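Local coordinates for putative uncharacterized protein (Enterobacter cloacae, PDB 4HFK) that probably acts as an immunity protein that binds and neutralises a type VI secretion system amidase effector, at residues B[54-68]-B[82-95]. Sequence-based numbering, arbitrary orientation.
Sequences NFEKADEVIVSLLKQ and KCTLIANSDAIRPL. With SO4 (sulfate ion), chain E.
Lys82 reaches the C-terminal part of segment 54-68 with its chain turned about the CG-CD bond (chi3 -44°), so that its ammonium bridges two backbone carbonyls: NZ lies 2.9 Å from Gln68 O, almost in line with that C=O, and 3.1 Å from Leu66 O, tilted from its plane. Gln79 adds a third hydrogen bond to this NZ. One turn on, the CG1-CD1 arm of Ile86 runs along both leucines, CG1 3.7 Å from Leu65 CB and CD1 3.6 Å from Leu66 CD2, the Ile86 and Leu66 side chains at about a right angle. Past the helix, Ser89 OG donates to Ile86 O and accepts from Ile92 N, an ST motif at the turn beside Leu65 CD1. Ala91 CB and Ile92 CD1 both pack on Val61 CG1, each at 3.8 Å. Leu95 has the largest contact area: CD1 sits 3.5 Å from Ala58 N, and CD2 lies against Lys57 CB. Leu95 O takes a nearly straight bond from Asn54 ND2 (2.7 Å, 172°), lying in the amide plane of Asn54, whereas ND2 stands above the Leu95 carbonyl plane. The axes of 54-66 and 82-87 are inclined at 133°, and helix 11-27 touches both, through Cys23 against Ile62 and Cys83.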
ATOM      1  N   ASN B  54      15.448   9.509  10.580  1.00  9.39           N
ATOM      2  CA  ASN B  54      14.428   8.475  10.786  1.00 10.15           C
ATOM      3  C   ASN B  54      14.174   7.680   9.512  1.00 10.43           C
ATOM      4  O   ASN B  54      14.046   6.452   9.540  1.00  7.83           O
ATOM      5  CB  ASN B  54      13.116   9.086  11.299  1.00  9.17           C
ATOM      6  CG  ASN B  54      13.264   9.694  12.673  1.00 13.46           C
ATOM      7  OD1 ASN B  54      14.192  10.464  12.913  1.00 13.84           O
ATOM      8  ND2 ASN B  54      12.366   9.333  13.597  1.00 10.75           N
ATOM      9  N   PHE B  55      14.122   8.393   8.392  1.00  9.20           N
ATOM     10  CA  PHE B  55      13.891   7.779   7.091  1.00  9.17           C
ATOM     11  C   PHE B  55      15.111   6.979   6.625  1.00 11.60           C
ATOM     12  O   PHE B  55      14.971   5.890   6.047  1.00  8.40           O
ATOM     13  CB  PHE B  55      13.512   8.865   6.073  1.00  8.73           C
ATOM     14  CG  PHE B  55      12.225   9.576   6.412  1.00  8.48           C
ATOM     15  CD1 PHE B  55      11.010   9.097   5.937  1.00  7.59           C
ATOM     16  CD2 PHE B  55      12.229  10.706   7.221  1.00  6.87           C
ATOM     17  CE1 PHE B  55       9.823   9.741   6.254  1.00  9.91           C
ATOM     18  CE2 PHE B  55      11.040  11.350   7.545  1.00  8.07           C
ATOM     19  CZ  PHE B  55       9.841  10.866   7.069  1.00  6.54           C
ATOM     20  N   GLU B  56      16.303   7.517   6.891  1.00 12.98           N
ATOM     21  CA  GLU B  56      17.551   6.831   6.552  1.00 15.44           C
ATOM     22  C   GLU B  56      17.649   5.496   7.284  1.00 12.74           C
ATOM     23  O   GLU B  56      17.928   4.468   6.673  1.00 12.65           O
ATOM     24  CB  GLU B  56      18.767   7.711   6.886  1.00 17.24           C
ATOM     25  CG  GLU B  56      18.779   9.062   6.164  1.00 15.87           C
ATOM     26  CD  GLU B  56      19.880   9.978   6.658  1.00 23.92           C
ATOM     27  OE1 GLU B  56      20.772   9.505   7.402  1.00 18.37           O
ATOM     28  OE2 GLU B  56      19.851  11.177   6.305  1.00 21.21           O
ATOM     29  N   LYS B  57      17.415   5.509   8.593  1.00 10.06           N
ATOM     30  CA  LYS B  57      17.429   4.268   9.370  1.00 12.92           C
ATOM     31  C   LYS B  57      16.314   3.313   8.943  1.00 13.58           C
ATOM     32  O   LYS B  57      16.528   2.106   8.846  1.00 16.24           O
ATOM     33  CB  LYS B  57      17.313   4.569  10.865  1.00 13.30           C
ATOM     34  CG  LYS B  57      18.506   5.344  11.424  1.00 21.68           C
ATOM     35  CD  LYS B  57      18.408   5.478  12.937  1.00 29.16           C
ATOM     36  CE  LYS B  57      19.606   6.226  13.507  1.00 46.54           C
ATOM     37  NZ  LYS B  57      19.461   6.423  14.979  1.00 50.80           N
ATOM     38  N   ALA B  58      15.127   3.857   8.679  1.00 10.94           N
ATOM     39  CA  ALA B  58      13.992   3.041   8.253  1.00 10.03           C
ATOM     40  C   ALA B  58      14.292   2.290   6.962  1.00 12.09           C
ATOM     41  O   ALA B  58      13.867   1.148   6.779  1.00 12.86           O
ATOM     42  CB  ALA B  58      12.747   3.907   8.088  1.00  8.19           C
ATOM     43  N   ASP B  59      15.017   2.935   6.057  1.00 14.87           N
ATOM     44  CA  ASP B  59      15.372   2.305   4.795  1.00 14.52           C
ATOM     45  C   ASP B  59      16.258   1.081   5.025  1.00 15.13           C
ATOM     46  O   ASP B  59      16.142   0.084   4.317  1.00 19.69           O
ATOM     47  CB  ASP B  59      16.072   3.301   3.868  1.00 16.76           C
ATOM     48  CG  ASP B  59      16.041   2.856   2.424  1.00 22.81           C
ATOM     49  OD1 ASP B  59      14.930   2.767   1.854  1.00 24.05           O
ATOM     50  OD2 ASP B  59      17.122   2.598   1.860  1.00 32.39           O
ATOM     51  N   GLU B  60      17.146   1.157   6.013  1.00 13.98           N
ATOM     52  CA  GLU B  60      17.958  -0.001   6.385  1.00 17.77           C
ATOM     53  C   GLU B  60      17.091  -1.114   6.963  1.00 16.05           C
ATOM     54  O   GLU B  60      17.283  -2.293   6.651  1.00 14.18           O
ATOM     55  CB  GLU B  60      19.015   0.391   7.422  1.00 17.36           C
ATOM     56  CG  GLU B  60      20.091   1.324   6.892  1.00 26.40           C
ATOM     57  N   VAL B  61      16.145  -0.741   7.822  1.00 14.26           N
ATOM     58  CA  VAL B  61      15.255  -1.728   8.426  1.00 16.16           C
ATOM     59  C   VAL B  61      14.454  -2.414   7.325  1.00 12.21           C
ATOM     60  O   VAL B  61      14.317  -3.639   7.312  1.00 12.01           O
ATOM     61  CB  VAL B  61      14.320  -1.080   9.480  1.00 14.66           C
ATOM     62  CG1 VAL B  61      13.266  -2.061   9.936  1.00 13.21           C
ATOM     63  CG2 VAL B  61      15.134  -0.582  10.670  1.00 16.41           C
ATOM     64  N   ILE B  62      13.952  -1.617   6.386  1.00 13.51           N
ATOM     65  CA  ILE B  62      13.226  -2.140   5.232  1.00 11.58           C
ATOM     66  C   ILE B  62      14.031  -3.210   4.474  1.00 11.86           C
ATOM     67  O   ILE B  62      13.529  -4.309   4.205  1.00  9.92           O
ATOM     68  CB  ILE B  62      12.846  -0.994   4.271  1.00 12.41           C
ATOM     69  CG1 ILE B  62      11.739  -0.130   4.883  1.00 11.14           C
ATOM     70  CG2 ILE B  62      12.384  -1.533   2.936  1.00 12.80           C
ATOM     71  CD1 ILE B  62      11.478   1.151   4.120  1.00 10.36           C
ATOM     72  N   VAL B  63      15.274  -2.891   4.124  1.00 10.88           N
ATOM     73  CA  VAL B  63      16.094  -3.819   3.343  1.00 10.87           C
ATOM     74  C   VAL B  63      16.283  -5.143   4.095  1.00 15.59           C
ATOM     75  O   VAL B  63      16.227  -6.223   3.496  1.00 12.76           O
ATOM     76  CB  VAL B  63      17.454  -3.191   2.954  1.00 15.40           C
ATOM     77  CG1 VAL B  63      18.365  -4.227   2.317  1.00 17.56           C
ATOM     78  CG2 VAL B  63      17.238  -2.025   1.985  1.00 17.45           C
ATOM     79  N   SER B  64      16.462  -5.050   5.414  1.00 12.35           N
ATOM     80  CA  SER B  64      16.636  -6.227   6.250  1.00 11.46           C
ATOM     81  C   SER B  64      15.355  -7.060   6.369  1.00 15.93           C
ATOM     82  O   SER B  64      15.395  -8.286   6.254  1.00 16.64           O
ATOM     83  CB  SER B  64      17.128  -5.815   7.639  1.00 15.97           C
ATOM     84  OG  SER B  64      17.307  -6.957   8.463  1.00 28.13           O
ATOM     85  N   LEU B  65      14.221  -6.402   6.604  1.00 10.55           N
ATOM     86  CA  LEU B  65      12.960  -7.125   6.781  1.00 14.17           C
ATOM     87  C   LEU B  65      12.431  -7.735   5.476  1.00 13.12           C
ATOM     88  O   LEU B  65      11.804  -8.797   5.494  1.00 12.30           O
ATOM     89  CB  LEU B  65      11.897  -6.231   7.435  1.00 10.46           C
ATOM     90  CG  LEU B  65      12.074  -5.935   8.929  1.00 17.80           C
ATOM     91  CD1 LEU B  65      10.920  -5.095   9.468  1.00 14.79           C
ATOM     92  CD2 LEU B  65      12.189  -7.216   9.728  1.00 21.58           C
ATOM     93  N   LEU B  66      12.695  -7.069   4.349  1.00 12.26           N
ATOM     94  CA  LEU B  66      12.265  -7.568   3.038  1.00 13.10           C
ATOM     95  C   LEU B  66      12.816  -8.965   2.744  1.00 15.41           C
ATOM     96  O   LEU B  66      12.226  -9.720   1.967  1.00 15.12           O
ATOM     97  CB  LEU B  66      12.652  -6.596   1.915  1.00 14.02           C
ATOM     98  CG  LEU B  66      11.684  -5.439   1.641  1.00 12.49           C
ATOM     99  CD1 LEU B  66      12.212  -4.534   0.540  1.00 11.97           C
ATOM    100  CD2 LEU B  66      10.297  -5.953   1.266  1.00 10.95           C
ATOM    101  N   LYS B  67      13.928  -9.314   3.388  1.00 13.95           N
ATOM    102  CA  LYS B  67      14.535 -10.629   3.198  1.00 18.70           C
ATOM    103  C   LYS B  67      13.691 -11.767   3.786  1.00 21.26           C
ATOM    104  O   LYS B  67      13.848 -12.929   3.404  1.00 22.39           O
ATOM    105  CB  LYS B  67      15.944 -10.650   3.798  1.00 15.79           C
ATOM    106  CG  LYS B  67      16.913  -9.698   3.098  1.00 20.25           C
ATOM    107  CD  LYS B  67      18.248  -9.638   3.828  1.00 27.67           C
ATOM    108  CE  LYS B  67      19.244  -8.765   3.063  1.00 29.98           C
ATOM    109  NZ  LYS B  67      20.562  -8.676   3.763  1.00 45.45           N
ATOM    110  N   GLN B  68      12.813 -11.439   4.728  1.00 18.69           N
ATOM    111  CA  GLN B  68      11.934 -12.448   5.312  1.00 24.45           C
ATOM    112  C   GLN B  68      11.028 -13.013   4.222  1.00 25.96           C
ATOM    113  O   GLN B  68      10.496 -12.262   3.397  1.00 21.94           O
ATOM    114  CB  GLN B  68      11.085 -11.838   6.425  1.00 27.98           C
ATOM    115  CG  GLN B  68      11.806 -11.664   7.746  1.00 32.93           C
ATOM    116  CD  GLN B  68      10.976 -12.185   8.901  1.00 41.34           C
ATOM    117  OE1 GLN B  68       9.781 -11.904   8.994  1.00 43.12           O
ATOM    118  NE2 GLN B  68      11.597 -12.973   9.774  1.00 49.77           N
ATOM    119  N   LYS B  82       3.498  -8.100   2.673  1.00  7.92           N
ATOM    120  CA  LYS B  82       4.713  -7.908   3.478  1.00 12.14           C
ATOM    121  C   LYS B  82       5.081  -6.428   3.641  1.00  8.87           C
ATOM    122  O   LYS B  82       5.505  -6.003   4.721  1.00  8.39           O
ATOM    123  CB  LYS B  82       5.907  -8.685   2.892  1.00  8.29           C
ATOM    124  CG  LYS B  82       7.155  -8.660   3.790  1.00 14.34           C
ATOM    125  CD  LYS B  82       8.426  -9.129   3.075  1.00 13.01           C
ATOM    126  CE  LYS B  82       8.200 -10.370   2.230  1.00 16.73           C
ATOM    127  NZ  LYS B  82       9.369 -10.645   1.330  1.00 17.38           N
ATOM    128  N   CYS B  83       4.921  -5.642   2.577  1.00  8.47           N
ATOM    129  CA  CYS B  83       5.180  -4.204   2.668  1.00  8.73           C
ATOM    130  C   CYS B  83       4.366  -3.559   3.809  1.00  9.88           C
ATOM    131  O   CYS B  83       4.859  -2.685   4.525  1.00  7.81           O
ATOM    132  CB  CYS B  83       4.862  -3.508   1.338  1.00 10.55           C
ATOM    133  SG  CYS B  83       5.918  -4.034  -0.068  1.00 13.22           S
ATOM    134  N   THR B  84       3.122  -3.995   3.990  1.00  8.89           N
ATOM    135  CA  THR B  84       2.314  -3.438   5.070  1.00  7.51           C
ATOM    136  C   THR B  84       2.780  -3.975   6.417  1.00  8.53           C
ATOM    137  O   THR B  84       2.840  -3.229   7.404  1.00 10.83           O
ATOM    138  CB  THR B  84       0.807  -3.699   4.857  1.00  6.88           C
ATOM    139  OG1 THR B  84       0.353  -2.912   3.749  1.00  8.04           O
ATOM    140  CG2 THR B  84       0.004  -3.295   6.094  1.00  6.81           C
ATOM    141  N   LEU B  85       3.133  -5.259   6.466  1.00  6.31           N
ATOM    142  CA  LEU B  85       3.617  -5.845   7.719  1.00  7.02           C
ATOM    143  C   LEU B  85       4.859  -5.104   8.185  1.00  9.73           C
ATOM    144  O   LEU B  85       5.008  -4.801   9.373  1.00  8.18           O
ATOM    145  CB  LEU B  85       3.916  -7.339   7.556  1.00  7.35           C
ATOM    146  CG  LEU B  85       2.714  -8.199   7.156  1.00  9.04           C
ATOM    147  CD1 LEU B  85       3.068  -9.672   7.204  1.00  9.24           C
ATOM    148  CD2 LEU B  85       1.506  -7.922   8.052  1.00  6.97           C
ATOM    149  N   ILE B  86       5.741  -4.796   7.237  1.00  7.45           N
ATOM    150  CA  ILE B  86       6.975  -4.084   7.544  1.00  8.33           C
ATOM    151  C   ILE B  86       6.690  -2.675   8.064  1.00  8.38           C
ATOM    152  O   ILE B  86       7.285  -2.245   9.057  1.00  9.43           O
ATOM    153  CB  ILE B  86       7.914  -4.034   6.305  1.00  8.43           C
ATOM    154  CG1 ILE B  86       8.523  -5.420   6.066  1.00 10.71           C
ATOM    155  CG2 ILE B  86       9.018  -3.000   6.498  1.00  5.92           C
ATOM    156  CD1 ILE B  86       9.318  -5.562   4.748  1.00 10.46           C
ATOM    157  N   ALA B  87       5.778  -1.962   7.405  1.00  7.69           N
ATOM    158  CA  ALA B  87       5.418  -0.601   7.816  1.00  8.38           C
ATOM    159  C   ALA B  87       4.911  -0.555   9.258  1.00  7.46           C
ATOM    160  O   ALA B  87       5.101   0.437   9.974  1.00  9.23           O
ATOM    161  CB  ALA B  87       4.375  -0.027   6.871  1.00  7.12           C
ATOM    162  N   ASN B  88       4.261  -1.632   9.677  1.00  7.84           N
ATOM    163  CA  ASN B  88       3.658  -1.707  11.002  1.00  9.65           C
ATOM    164  C   ASN B  88       4.428  -2.583  11.982  1.00 11.34           C
ATOM    165  O   ASN B  88       3.879  -3.000  13.012  1.00 10.17           O
ATOM    166  CB  ASN B  88       2.217  -2.205  10.881  1.00  7.01           C
ATOM    167  CG  ASN B  88       1.328  -1.190  10.201  1.00 13.36           C
ATOM    168  OD1 ASN B  88       0.817  -0.276  10.849  1.00 15.22           O
ATOM    169  ND2 ASN B  88       1.173  -1.315   8.879  1.00  9.37           N
ATOM    170  N   SER B  89       5.695  -2.854  11.677  1.00  7.51           N
ATOM    171  CA  SER B  89       6.493  -3.740  12.515  1.00  8.95           C
ATOM    172  C   SER B  89       7.091  -3.017  13.718  1.00 11.60           C
ATOM    173  O   SER B  89       7.250  -1.787  13.704  1.00  8.28           O
ATOM    174  CB  SER B  89       7.623  -4.375  11.699  1.00  9.72           C
ATOM    175  OG  SER B  89       8.611  -3.406  11.383  1.00 10.34           O
ATOM    176  N   ASP B  90       7.431  -3.798  14.745  1.00  8.32           N
ATOM    177  CA  ASP B  90       8.134  -3.291  15.919  1.00 12.91           C
ATOM    178  C   ASP B  90       9.489  -2.685  15.537  1.00 11.04           C
ATOM    179  O   ASP B  90       9.933  -1.703  16.134  1.00  9.80           O
ATOM    180  CB  ASP B  90       8.341  -4.416  16.947  1.00 13.85           C
ATOM    181  CG  ASP B  90       7.066  -4.774  17.709  1.00 19.16           C
ATOM    182  OD1 ASP B  90       5.980  -4.233  17.395  1.00 15.00           O
ATOM    183  OD2 ASP B  90       7.155  -5.618  18.636  1.00 24.30           O
ATOM    184  N   ALA B  91      10.146  -3.263  14.537  1.00  9.51           N
ATOM    185  CA  ALA B  91      11.451  -2.749  14.121  1.00 12.98           C
ATOM    186  C   ALA B  91      11.376  -1.328  13.555  1.00 10.24           C
ATOM    187  O   ALA B  91      12.302  -0.534  13.706  1.00 13.37           O
ATOM    188  CB  ALA B  91      12.115  -3.701  13.125  1.00 12.42           C
ATOM    189  N   ILE B  92      10.271  -1.003  12.896  1.00 10.11           N
ATOM    190  CA  ILE B  92      10.096   0.329  12.327  1.00  8.29           C
ATOM    191  C   ILE B  92       9.577   1.309  13.391  1.00 11.36           C
ATOM    192  O   ILE B  92       9.831   2.518  13.318  1.00  9.98           O
ATOM    193  CB  ILE B  92       9.133   0.265  11.110  1.00  8.32           C
ATOM    194  CG1 ILE B  92       9.871  -0.294   9.877  1.00 10.72           C
ATOM    195  CG2 ILE B  92       8.520   1.633  10.801  1.00  7.66           C
ATOM    196  CD1 ILE B  92      10.830   0.720   9.217  1.00  6.54           C
ATOM    197  N   ARG B  93       8.880   0.772  14.396  1.00  9.55           N
ATOM    198  CA  ARG B  93       8.122   1.594  15.355  1.00 13.40           C
ATOM    199  C   ARG B  93       8.887   2.744  16.046  1.00 12.64           C
ATOM    200  O   ARG B  93       8.384   3.863  16.098  1.00 19.31           O
ATOM    201  CB  ARG B  93       7.357   0.728  16.389  1.00 12.40           C
ATOM    202  CG  ARG B  93       6.305   1.540  17.187  1.00 19.16           C
ATOM    203  CD  ARG B  93       5.271   0.704  17.971  1.00 13.88           C
ATOM    204  NE  ARG B  93       5.186  -0.698  17.550  1.00 17.43           N
ATOM    205  CZ  ARG B  93       4.373  -1.140  16.595  1.00 20.34           C
ATOM    206  NH1 ARG B  93       3.589  -0.287  15.958  1.00 17.19           N
ATOM    207  NH2 ARG B  93       4.358  -2.427  16.261  1.00 27.10           N
ATOM    208  N   PRO B  94      10.093   2.487  16.570  1.00 14.60           N
ATOM    209  CA  PRO B  94      10.734   3.627  17.237  1.00 21.03           C
ATOM    210  C   PRO B  94      11.110   4.766  16.287  1.00 21.78           C
ATOM    211  O   PRO B  94      11.285   5.900  16.744  1.00 18.50           O
ATOM    212  CB  PRO B  94      12.012   3.023  17.828  1.00 20.58           C
ATOM    213  CG  PRO B  94      12.258   1.766  17.036  1.00 21.40           C
ATOM    214  CD  PRO B  94      10.895   1.254  16.689  1.00 15.15           C
ATOM    215  N   LEU B  95      11.230   4.473  14.993  1.00 15.26           N
ATOM    216  CA  LEU B  95      11.562   5.502  14.016  1.00 13.10           C
ATOM    217  C   LEU B  95      10.372   6.438  13.762  1.00 11.94           C
ATOM    218  O   LEU B  95      10.488   7.434  13.040  1.00 14.54           O
ATOM    219  CB  LEU B  95      12.066   4.851  12.730  1.00 10.43           C
ATOM    220  CG  LEU B  95      13.266   3.944  13.022  1.00 16.36           C
ATOM    221  CD1 LEU B  95      13.647   3.122  11.809  1.00 12.08           C
ATOM    222  CD2 LEU B  95      14.463   4.769  13.525  1.00 19.69           C
TER
HETATM  223  S   SO4 E 200       2.156   3.589  16.524  1.00 24.27           S
HETATM  224  O1  SO4 E 200       3.133   2.594  16.060  1.00 13.03           O
HETATM  225  O2  SO4 E 200       1.717   4.398  15.372  1.00 19.83           O
HETATM  226  O3  SO4 E 200       0.994   2.904  17.106  1.00 20.49           O
HETATM  227  O4  SO4 E 200       2.744   4.451  17.552  1.00 15.17           O